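Local coordinates for metallo-beta-lactamase domain-containing protein 1 (Thermotoga maritima, PDB 1ZTC) that is a metallo-beta-lactamase-fold protein that binds two nickel ions in this structure and probably acts as a metal-dependent hydrolase, perhaps an endoribonuclease cutting RNA, at residues V24-P27 with G28-A32. Sequence-based numbering, arbitrary orientation.
Sequences VFVP and GRLNA
Val24 turns CG1 anti to its own nitrogen (chi1 -165°), and Leu30 places CG in the same way (chi1 -178°). These settings bring Val24 CG1 against Leu30 CD2, 3.6 Å apart. Beside them the CB atoms of Val24 and Ala32 meet at 3.7 Å. Val26 CB faces Leu30 CB more loosely, at 4.0 Å. Val24, Val26, Leu30 and Ala32 thus form one apolar patch, and all four are buried in the assembly.

The backbone is held by four hydrogen bonds. Ala32 N gives a nearly straight one to Val24 O (2.7 Å), and Val26 N gives another to Leu30 O. Leu30 O is also approached by Phe25 CA, at 3.3 Å, in a CA-H...O contact. Val26 O accepts from both Arg29 N and Leu30 N, each at 3.0 Å. The Leu30 donor lies in the carbonyl plane, whereas that of Arg29 is tilted 30° from it. The Arg29 N bond closes the type II turn of a tight beta hairpin, Val26-Arg29. Pro27 and Gly28 are its central residues, and Gly28 sits where positive phi suits glycine. A classic beta bulge adjoins the turn, with Arg29 and Leu30 both opposite Val26.

On the other face, Pro27 N covers one face of the Phe25 ring, 4.0 Å above its plane and over its centre. Asn31 also points to this face, and its side chain is about 9 Å from a bound nickel. Its ND2 makes a hydrogen bond to Asp58 OD2 of a second subunit.

Arg29 CB lies alongside Val26 CG1, and the two side chains point the same way. Arg29 NH1 makes a salt bridge with Glu59 of the second subunit, and NH2 a hydrogen bond to Pro27 O of a fourth subunit. Val24 and Phe25 pair with an antiparallel strand of a third subunit, extending the sheet across that interface.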
ATOM      1  N   VAL A  24       3.696   1.413  -4.568  1.00 49.24           N
ATOM      2  CA  VAL A  24       3.567   0.960  -3.216  1.00 51.66           C
ATOM      3  C   VAL A  24       4.947   0.543  -2.771  1.00 46.66           C
ATOM      4  O   VAL A  24       5.488  -0.451  -3.253  1.00 47.03           O
ATOM      5  CB  VAL A  24       2.599  -0.213  -3.094  1.00 58.06           C
ATOM      6  CG1 VAL A  24       2.205  -0.409  -1.628  1.00 60.16           C
ATOM      7  CG2 VAL A  24       1.342   0.059  -3.940  1.00 67.66           C
ATOM      8  N   PHE A  25       5.525   1.324  -1.861  1.00 44.65           N
ATOM      9  CA  PHE A  25       6.916   1.168  -1.510  1.00 41.68           C
ATOM     10  C   PHE A  25       7.166   1.656  -0.133  1.00 40.31           C
ATOM     11  O   PHE A  25       6.875   2.816   0.188  1.00 39.99           O
ATOM     12  CB  PHE A  25       7.780   1.955  -2.488  1.00 42.41           C
ATOM     13  CG  PHE A  25       9.236   1.933  -2.144  1.00 44.84           C
ATOM     14  CD1 PHE A  25       9.948   0.733  -2.164  1.00 46.99           C
ATOM     15  CD2 PHE A  25       9.905   3.100  -1.829  1.00 44.70           C
ATOM     16  CE1 PHE A  25      11.299   0.712  -1.883  1.00 44.52           C
ATOM     17  CE2 PHE A  25      11.254   3.083  -1.502  1.00 46.52           C
ATOM     18  CZ  PHE A  25      11.956   1.893  -1.539  1.00 47.20           C
ATOM     19  N   VAL A  26       7.666   0.744   0.706  1.00 37.32           N
ATOM     20  CA  VAL A  26       8.104   1.034   2.028  1.00 37.75           C
ATOM     21  C   VAL A  26       9.532   0.498   2.083  1.00 41.17           C
ATOM     22  O   VAL A  26       9.716  -0.729   1.965  1.00 39.37           O
ATOM     23  CB  VAL A  26       7.280   0.312   3.085  1.00 37.52           C
ATOM     24  CG1 VAL A  26       7.873   0.502   4.470  1.00 39.34           C
ATOM     25  CG2 VAL A  26       5.798   0.770   3.081  1.00 41.51           C
ATOM     26  N   PRO A  27      10.544   1.406   2.203  1.00 40.48           N
ATOM     27  CA  PRO A  27      11.946   0.957   2.212  1.00 39.76           C
ATOM     28  C   PRO A  27      12.174  -0.206   3.155  1.00 36.68           C
ATOM     29  O   PRO A  27      11.833  -0.118   4.328  1.00 37.36           O
ATOM     30  CB  PRO A  27      12.697   2.206   2.670  1.00 40.70           C
ATOM     31  CG  PRO A  27      11.915   3.309   2.029  1.00 41.01           C
ATOM     32  CD  PRO A  27      10.470   2.875   2.256  1.00 39.99           C
ATOM     33  N   GLY A  28      12.719  -1.300   2.615  1.00 37.07           N
ATOM     34  CA  GLY A  28      13.113  -2.464   3.436  1.00 37.85           C
ATOM     35  C   GLY A  28      11.987  -3.440   3.781  1.00 36.65           C
ATOM     36  O   GLY A  28      12.181  -4.374   4.561  1.00 38.38           O
ATOM     37  N   ARG A  29      10.774  -3.172   3.290  1.00 36.19           N
ATOM     38  CA  ARG A  29       9.588  -3.921   3.763  1.00 37.03           C
ATOM     39  C   ARG A  29       8.615  -4.272   2.691  1.00 37.68           C
ATOM     40  O   ARG A  29       7.962  -5.306   2.786  1.00 41.71           O
ATOM     41  CB  ARG A  29       8.782  -3.194   4.853  1.00 35.49           C
ATOM     42  CG  ARG A  29       9.529  -3.000   6.080  1.00 33.44           C
ATOM     43  CD  ARG A  29       9.650  -4.285   6.861  1.00 35.79           C
ATOM     44  NE  ARG A  29       8.570  -4.432   7.826  1.00 38.79           N
ATOM     45  CZ  ARG A  29       7.722  -5.456   7.894  1.00 40.02           C
ATOM     46  NH1 ARG A  29       7.815  -6.505   7.088  1.00 36.12           N
ATOM     47  NH2 ARG A  29       6.791  -5.436   8.823  1.00 34.62           N
ATOM     48  N   LEU A  30       8.461  -3.412   1.701  1.00 38.51           N
ATOM     49  CA  LEU A  30       7.384  -3.601   0.737  1.00 40.07           C
ATOM     50  C   LEU A  30       7.710  -2.963  -0.561  1.00 41.61           C
ATOM     51  O   LEU A  30       8.018  -1.783  -0.626  1.00 41.85           O
ATOM     52  CB  LEU A  30       6.062  -3.051   1.300  1.00 43.73           C
ATOM     53  CG  LEU A  30       4.818  -3.206   0.423  1.00 45.86           C
ATOM     54  CD1 LEU A  30       4.443  -4.672   0.326  1.00 51.93           C
ATOM     55  CD2 LEU A  30       3.678  -2.422   1.033  1.00 44.95           C
ATOM     56  N   ASN A  31       7.675  -3.781  -1.611  1.00 41.30           N
ATOM     57  CA  ASN A  31       7.860  -3.295  -2.941  1.00 44.99           C
ATOM     58  C   ASN A  31       6.741  -3.844  -3.820  1.00 48.93           C
ATOM     59  O   ASN A  31       6.744  -5.025  -4.215  1.00 48.50           O
ATOM     60  CB  ASN A  31       9.214  -3.755  -3.450  1.00 47.82           C
ATOM     61  CG  ASN A  31       9.580  -3.103  -4.724  1.00 57.29           C
ATOM     62  OD1 ASN A  31       8.705  -2.705  -5.508  1.00 62.92           O
ATOM     63  ND2 ASN A  31      10.881  -2.938  -4.936  1.00 59.31           N
ATOM     64  N   ALA A  32       5.748  -3.006  -4.080  1.00 49.91           N
ATOM     65  CA  ALA A  32       4.641  -3.438  -4.892  1.00 52.67           C
ATOM     66  C   ALA A  32       4.293  -2.396  -5.956  1.00 53.37           C
ATOM     67  O   ALA A  32       3.125  -2.245  -6.317  1.00 57.84           O
ATOM     68  CB  ALA A  32       3.431  -3.750  -3.977  1.00 55.03           C
TER